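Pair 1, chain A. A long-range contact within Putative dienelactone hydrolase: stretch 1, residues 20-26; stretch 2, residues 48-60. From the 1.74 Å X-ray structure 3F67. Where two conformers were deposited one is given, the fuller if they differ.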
# COMPACT_ATOMS: atom_id res chain seq x y z
N ALA A 20 -13.93 -2.37 -5.57
CA ALA A 20 -12.95 -1.33 -5.18
C ALA A 20 -13.67 -0.06 -4.82
O ALA A 20 -14.74 0.23 -5.35
CB ALA A 20 -11.96 -1.06 -6.30
N TYR A 21 -13.04 0.71 -3.95
CA TYR A 21 -13.57 2.03 -3.60
C TYR A 21 -12.67 3.04 -4.29
O TYR A 21 -11.46 2.81 -4.41
CB TYR A 21 -13.43 2.20 -2.08
CG TYR A 21 -14.00 3.53 -1.56
CD1 TYR A 21 -15.38 3.72 -1.44
CD2 TYR A 21 -13.15 4.55 -1.16
CE1 TYR A 21 -15.90 4.95 -0.96
CE2 TYR A 21 -13.63 5.74 -0.66
CZ TYR A 21 -15.01 5.93 -0.57
OH TYR A 21 -15.50 7.12 -0.08
N HIS A 22 -13.24 4.14 -4.75
CA HIS A 22 -12.41 5.19 -5.37
C HIS A 22 -12.88 6.57 -4.98
O HIS A 22 -14.07 6.78 -4.74
CB HIS A 22 -12.33 5.04 -6.92
CG HIS A 22 -13.65 5.15 -7.61
ND1 HIS A 22 -14.10 6.31 -8.21
CD2 HIS A 22 -14.65 4.24 -7.78
CE1 HIS A 22 -15.32 6.12 -8.69
NE2 HIS A 22 -15.67 4.86 -8.46
N ALA A 23 -11.94 7.51 -4.92
CA ALA A 23 -12.26 8.90 -4.58
C ALA A 23 -11.39 9.78 -5.45
O ALA A 23 -10.24 9.42 -5.75
CB ALA A 23 -11.93 9.20 -3.05
N ARG A 24 -11.90 10.96 -5.80
CA ARG A 24 -11.11 11.88 -6.63
C ARG A 24 -11.61 13.30 -6.44
O ARG A 24 -12.74 13.49 -5.95
CB ARG A 24 -11.28 11.53 -8.11
CG ARG A 24 -12.72 11.79 -8.61
CD ARG A 24 -12.87 11.25 -10.03
NE ARG A 24 -13.00 9.78 -10.03
CZ ARG A 24 -12.90 9.04 -11.14
NH1 ARG A 24 -12.66 9.62 -12.32
NH2 ARG A 24 -13.04 7.71 -11.07
N PRO A 25 -10.80 14.29 -6.83
CA PRO A 25 -11.32 15.68 -6.82
C PRO A 25 -12.51 15.85 -7.76
O PRO A 25 -12.54 15.27 -8.86
CB PRO A 25 -10.15 16.53 -7.33
CG PRO A 25 -9.09 15.59 -7.77
CD PRO A 25 -9.40 14.20 -7.29
N LYS A 26 -13.43 16.73 -7.38
CA LYS A 26 -14.62 17.01 -8.18
C LYS A 26 -14.44 17.56 -9.61
O LYS A 26 -14.92 16.94 -10.56
CB LYS A 26 -15.59 17.89 -7.39
CG LYS A 26 -16.97 17.97 -8.02
CD LYS A 26 -18.01 18.31 -6.96
CE LYS A 26 -18.45 19.76 -7.04
NZ LYS A 26 -19.63 19.92 -7.92
N ILE A 48 -9.76 2.66 5.49
CA ILE A 48 -9.08 2.72 4.17
C ILE A 48 -9.86 3.66 3.22
O ILE A 48 -9.26 4.44 2.44
CB ILE A 48 -8.91 1.29 3.56
CG1 ILE A 48 -8.08 0.40 4.52
CG2 ILE A 48 -8.30 1.38 2.14
CD1 ILE A 48 -6.62 0.92 4.78
N ARG A 49 -11.19 3.60 3.29
CA ARG A 49 -12.04 4.51 2.51
C ARG A 49 -11.80 5.98 2.89
O ARG A 49 -11.71 6.85 2.01
CB ARG A 49 -13.53 4.11 2.65
CG ARG A 49 -13.79 2.64 2.22
CD ARG A 49 -15.16 2.17 2.72
NE ARG A 49 -16.30 2.86 2.10
CZ ARG A 49 -17.14 2.31 1.23
NH1 ARG A 49 -18.16 3.01 0.75
NH2 ARG A 49 -16.99 1.05 0.84
N ASP A 50 -11.65 6.25 4.19
CA ASP A 50 -11.27 7.59 4.70
C ASP A 50 -9.92 8.03 4.10
O ASP A 50 -9.79 9.17 3.63
CB ASP A 50 -11.20 7.53 6.24
CG ASP A 50 -10.96 8.87 6.91
OD1 ASP A 50 -11.23 9.93 6.32
OD2 ASP A 50 -10.54 8.82 8.10
N LEU A 51 -8.92 7.15 4.10
CA LEU A 51 -7.64 7.48 3.50
C LEU A 51 -7.76 7.82 2.01
O LEU A 51 -7.07 8.73 1.55
CB LEU A 51 -6.60 6.34 3.73
CG LEU A 51 -6.30 6.09 5.24
CD1 LEU A 51 -5.24 5.01 5.32
CD2 LEU A 51 -5.85 7.35 6.01
N CYS A 52 -8.59 7.08 1.24
CA CYS A 52 -8.77 7.39 -0.19
C CYS A 52 -9.36 8.79 -0.32
O CYS A 52 -8.94 9.59 -1.17
CB CYS A 52 -9.75 6.39 -0.83
SG CYS A 52 -8.99 4.74 -1.05
N ARG A 53 -10.33 9.11 0.54
CA ARG A 53 -10.93 10.45 0.49
C ARG A 53 -9.91 11.55 0.84
O ARG A 53 -9.90 12.62 0.20
CB ARG A 53 -12.14 10.53 1.42
CG ARG A 53 -13.29 9.69 0.91
CD ARG A 53 -14.54 9.93 1.73
NE ARG A 53 -14.46 9.55 3.15
CZ ARG A 53 -14.81 8.39 3.67
NH1 ARG A 53 -15.21 7.38 2.88
NH2 ARG A 53 -14.74 8.23 5.01
N ARG A 54 -9.04 11.28 1.83
CA ARG A 54 -7.99 12.24 2.22
C ARG A 54 -7.01 12.48 1.07
O ARG A 54 -6.59 13.63 0.82
CB ARG A 54 -7.29 11.79 3.51
CG ARG A 54 -8.24 11.93 4.72
CD ARG A 54 -7.58 11.44 5.99
NE ARG A 54 -6.27 12.05 6.21
CZ ARG A 54 -5.33 11.53 6.99
NH1 ARG A 54 -5.59 10.43 7.69
NH2 ARG A 54 -4.15 12.17 7.13
N LEU A 55 -6.68 11.41 0.36
CA LEU A 55 -5.80 11.55 -0.84
C LEU A 55 -6.49 12.33 -1.96
O LEU A 55 -5.84 13.14 -2.66
CB LEU A 55 -5.37 10.16 -1.35
CG LEU A 55 -4.29 9.48 -0.47
CD1 LEU A 55 -4.16 7.98 -0.79
CD2 LEU A 55 -2.93 10.19 -0.66
N ALA A 56 -7.79 12.10 -2.15
CA ALA A 56 -8.55 12.83 -3.18
C ALA A 56 -8.59 14.34 -2.86
O ALA A 56 -8.52 15.15 -3.77
CB ALA A 56 -9.96 12.27 -3.31
N GLN A 57 -8.61 14.71 -1.58
CA GLN A 57 -8.59 16.12 -1.18
C GLN A 57 -7.26 16.76 -1.56
O GLN A 57 -7.17 17.98 -1.64
CB GLN A 57 -8.81 16.25 0.32
CG GLN A 57 -10.17 15.83 0.73
CD GLN A 57 -10.35 15.91 2.25
OE1 GLN A 57 -9.54 15.40 3.01
NE2 GLN A 57 -11.43 16.52 2.67
N GLU A 58 -6.23 15.94 -1.77
CA GLU A 58 -4.92 16.46 -2.22
C GLU A 58 -4.74 16.50 -3.71
O GLU A 58 -3.67 16.94 -4.20
CB GLU A 58 -3.77 15.62 -1.61
CG GLU A 58 -3.81 15.55 -0.07
CD GLU A 58 -3.45 16.87 0.62
OE1 GLU A 58 -2.99 17.82 -0.06
OE2 GLU A 58 -3.64 16.95 1.84
N GLY A 59 -5.73 15.97 -4.45
CA GLY A 59 -5.72 16.02 -5.91
C GLY A 59 -5.51 14.70 -6.63
O GLY A 59 -5.40 14.71 -7.87
N TYR A 60 -5.52 13.59 -5.89
CA TYR A 60 -5.27 12.26 -6.45
C TYR A 60 -6.58 11.49 -6.73
O TYR A 60 -7.60 11.69 -6.04
CB TYR A 60 -4.43 11.42 -5.46
CG TYR A 60 -3.06 11.99 -5.30
CD1 TYR A 60 -2.10 11.81 -6.34
CD2 TYR A 60 -2.69 12.73 -4.17
CE1 TYR A 60 -0.83 12.39 -6.24
CE2 TYR A 60 -1.43 13.28 -4.08
CZ TYR A 60 -0.51 13.09 -5.10
OH TYR A 60 0.74 13.65 -5.03

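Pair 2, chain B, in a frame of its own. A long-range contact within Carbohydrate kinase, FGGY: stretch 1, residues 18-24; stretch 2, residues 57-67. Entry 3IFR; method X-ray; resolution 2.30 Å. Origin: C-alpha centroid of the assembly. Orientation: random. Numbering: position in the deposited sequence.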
# COMPACT_ATOMS: atom_id res chain seq x y z
N SER B 18 -4.03 10.83 8.21
CA SER B 18 -4.34 12.04 7.49
C SER B 18 -5.44 11.90 6.39
O SER B 18 -5.46 10.92 5.66
CB SER B 18 -3.04 12.48 6.88
OG SER B 18 -3.16 13.81 6.53
N THR B 19 -6.36 12.87 6.29
CA THR B 19 -7.38 12.87 5.26
C THR B 19 -7.05 14.00 4.30
O THR B 19 -6.98 15.14 4.70
CB THR B 19 -8.81 13.12 5.79
OG1 THR B 19 -9.17 12.11 6.72
CG2 THR B 19 -9.81 13.10 4.64
N ILE B 20 -6.86 13.67 3.03
CA ILE B 20 -6.27 14.60 2.08
C ILE B 20 -7.16 14.63 0.87
O ILE B 20 -7.59 13.58 0.42
CB ILE B 20 -4.90 14.12 1.65
CG1 ILE B 20 -3.96 14.13 2.86
CG2 ILE B 20 -4.35 15.02 0.55
CD1 ILE B 20 -2.65 13.36 2.61
N ALA B 21 -7.47 15.82 0.37
CA ALA B 21 -8.23 15.96 -0.87
C ALA B 21 -7.50 16.92 -1.80
O ALA B 21 -6.94 17.92 -1.34
CB ALA B 21 -9.61 16.50 -0.62
N ILE B 22 -7.59 16.65 -3.10
CA ILE B 22 -7.01 17.53 -4.10
C ILE B 22 -7.96 17.84 -5.24
O ILE B 22 -8.84 17.03 -5.60
CB ILE B 22 -5.74 16.93 -4.70
CG1 ILE B 22 -6.13 15.72 -5.54
CG2 ILE B 22 -4.77 16.54 -3.57
CD1 ILE B 22 -4.93 14.88 -6.02
N LEU B 23 -7.77 19.04 -5.80
CA LEU B 23 -8.51 19.48 -6.95
C LEU B 23 -7.52 19.59 -8.06
O LEU B 23 -6.52 20.32 -7.94
CB LEU B 23 -9.14 20.84 -6.70
CG LEU B 23 -10.02 21.39 -7.85
CD1 LEU B 23 -11.22 20.46 -8.13
CD2 LEU B 23 -10.53 22.80 -7.56
N VAL B 24 -7.80 18.89 -9.15
CA VAL B 24 -6.91 18.90 -10.30
C VAL B 24 -7.65 19.48 -11.48
O VAL B 24 -8.82 19.15 -11.74
CB VAL B 24 -6.51 17.47 -10.67
CG1 VAL B 24 -5.72 17.48 -11.96
CG2 VAL B 24 -5.78 16.78 -9.52
N ASP B 57 -16.16 13.59 8.92
CA ASP B 57 -15.94 14.98 9.26
C ASP B 57 -14.72 15.56 8.61
O ASP B 57 -14.77 16.66 8.08
CB ASP B 57 -15.85 15.16 10.76
CG ASP B 57 -16.78 16.22 11.21
OD1 ASP B 57 -16.27 17.30 11.59
OD2 ASP B 57 -18.02 15.96 11.10
N ASN B 58 -13.60 14.83 8.67
CA ASN B 58 -12.42 15.19 7.88
C ASN B 58 -12.80 15.38 6.40
O ASN B 58 -12.50 16.42 5.81
CB ASN B 58 -11.32 14.14 7.99
CG ASN B 58 -10.45 14.28 9.25
OD1 ASN B 58 -9.46 13.55 9.39
ND2 ASN B 58 -10.80 15.17 10.16
N ALA B 59 -13.53 14.43 5.82
CA ALA B 59 -13.84 14.54 4.37
C ALA B 59 -14.68 15.78 4.02
O ALA B 59 -14.41 16.44 3.04
CB ALA B 59 -14.51 13.26 3.85
N ARG B 60 -15.72 16.06 4.79
CA ARG B 60 -16.49 17.27 4.61
C ARG B 60 -15.64 18.48 4.67
O ARG B 60 -15.78 19.35 3.83
CB ARG B 60 -17.52 17.38 5.75
CG ARG B 60 -18.71 16.46 5.58
CD ARG B 60 -19.54 16.49 6.79
NE ARG B 60 -20.24 17.76 6.87
CZ ARG B 60 -20.67 18.32 8.00
NH1 ARG B 60 -20.46 17.72 9.17
NH2 ARG B 60 -21.30 19.49 7.95
N ALA B 61 -14.75 18.57 5.66
CA ALA B 61 -13.92 19.78 5.84
C ALA B 61 -12.98 20.08 4.67
O ALA B 61 -12.83 21.23 4.21
CB ALA B 61 -13.08 19.65 7.11
N VAL B 62 -12.33 19.02 4.22
CA VAL B 62 -11.30 19.08 3.20
C VAL B 62 -11.92 19.31 1.80
O VAL B 62 -11.39 20.05 1.01
CB VAL B 62 -10.59 17.72 3.27
CG1 VAL B 62 -10.72 16.94 1.99
CG2 VAL B 62 -9.21 17.83 3.84
N LEU B 63 -13.07 18.70 1.51
CA LEU B 63 -13.77 19.00 0.25
C LEU B 63 -14.25 20.46 0.23
O LEU B 63 -13.97 21.18 -0.70
CB LEU B 63 -14.95 18.03 0.00
CG LEU B 63 -14.55 16.57 -0.16
CD1 LEU B 63 -15.75 15.58 -0.19
CD2 LEU B 63 -13.71 16.44 -1.40
N ALA B 64 -14.98 20.88 1.26
CA ALA B 64 -15.36 22.29 1.36
C ALA B 64 -14.15 23.25 1.28
O ALA B 64 -14.19 24.29 0.63
CB ALA B 64 -16.10 22.50 2.62
N GLU B 65 -13.04 22.90 1.93
CA GLU B 65 -11.86 23.78 1.86
C GLU B 65 -11.32 23.87 0.43
O GLU B 65 -10.83 24.92 0.02
CB GLU B 65 -10.77 23.32 2.81
CG GLU B 65 -9.60 24.29 2.81
CD GLU B 65 -8.46 23.84 3.69
OE1 GLU B 65 -8.71 23.57 4.89
OE2 GLU B 65 -7.31 23.78 3.20
N LEU B 66 -11.43 22.78 -0.33
CA LEU B 66 -11.02 22.77 -1.73
C LEU B 66 -11.74 23.87 -2.51
O LEU B 66 -11.11 24.63 -3.25
CB LEU B 66 -11.36 21.42 -2.36
CG LEU B 66 -10.22 20.50 -2.80
CD1 LEU B 66 -9.07 20.52 -1.81
CD2 LEU B 66 -10.71 19.07 -3.11
N LYS B 67 -13.06 23.95 -2.33
CA LYS B 67 -13.90 24.94 -2.96
C LYS B 67 -13.56 26.34 -2.49
O LYS B 67 -13.58 27.26 -3.26
CB LYS B 67 -15.34 24.63 -2.61
CG LYS B 67 -16.43 25.31 -3.42
CD LYS B 67 -17.79 25.08 -2.72
CE LYS B 67 -18.96 25.21 -3.66
NZ LYS B 67 -20.23 24.67 -3.04

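The sharpest difference lies at the first position of stretch 1 that points toward the helix. In pair 1 it is Tyr A21, whose ring lies against the side of the helix; in pair 2 it is Thr B19, which has no ring to offer. The Tyr A21 side chain has chi1 in the t well. Its ring carries Arg A49 CB over one face, 3.9 Å from the ring centroid. Cys A52 CB sits at the ring edge, 3.9 Å from Tyr A21 CD2. The hydroxyl goes further: Arg A53 NH1 donates a hydrogen bond to Tyr A21 OH at 3.0 Å. The CA-to-CB bond of Arg A53 points sideways, but the end of the side chain comes nearer to the strand, where NH1 meets the hydroxyl.

Thr B19 covers less ground. Its CG2 lies 4.1 Å from Ala B59 N, and its backbone O is 3.6 Å from Val B62 CG2. Its OG1 is 3.0 Å from Asn B58 OD1 as modelled.

The backbone frame is shared. In each pair a strand runs alongside a helix in nearly the same direction, at 19° in pair 1 and 27° in pair 2. Fourteen central residues superpose with an RMSD of 0.9 Å. The axes approach to 6.5 Å in pair 1 and 7.9 Å in pair 2.

Ala A23 and Ala B21 match at the middle of the strand. Both point toward the helix, and a small residue lets the helix lie close. Ala A23 meets Cys A52 and Ala A56, with its CB 3.7 Å from Ala A56 CB. Ala B21 faces Val B62 and Leu B66, the matching positions. Its CB is 3.7 Å from Leu B66 CD2.

Ala A56 and Leu B66 show two ways of filling one place. The small Ala A56 lets the backbones come close: its CA is 4.4 Å from Arg A24 CA, and its CB is 3.4 Å from Arg A24 N. Leu B66 spans a wider gap with its branches. Its CD1 is 3.4 Å from Ala B21 O, while its CD2 is 3.7 Å from Ile B22 C.

Two residues after the alanine, Pro A25 matches Leu B23. Pro A25 points sideways and packs on backbone beyond the helix: its CD is 3.3 Å from Tyr A60 O, and its CG is 3.8 Å from Gly A59 O. Leu B23 points toward the helix instead, with its CB 4.1 Å from Leu B66 CG. Pair 1 combines a hydrogen bond with close backbone packing. In pair 2 much of the contact is made by Ala B21, Leu B23, Val B62 and Leu B66.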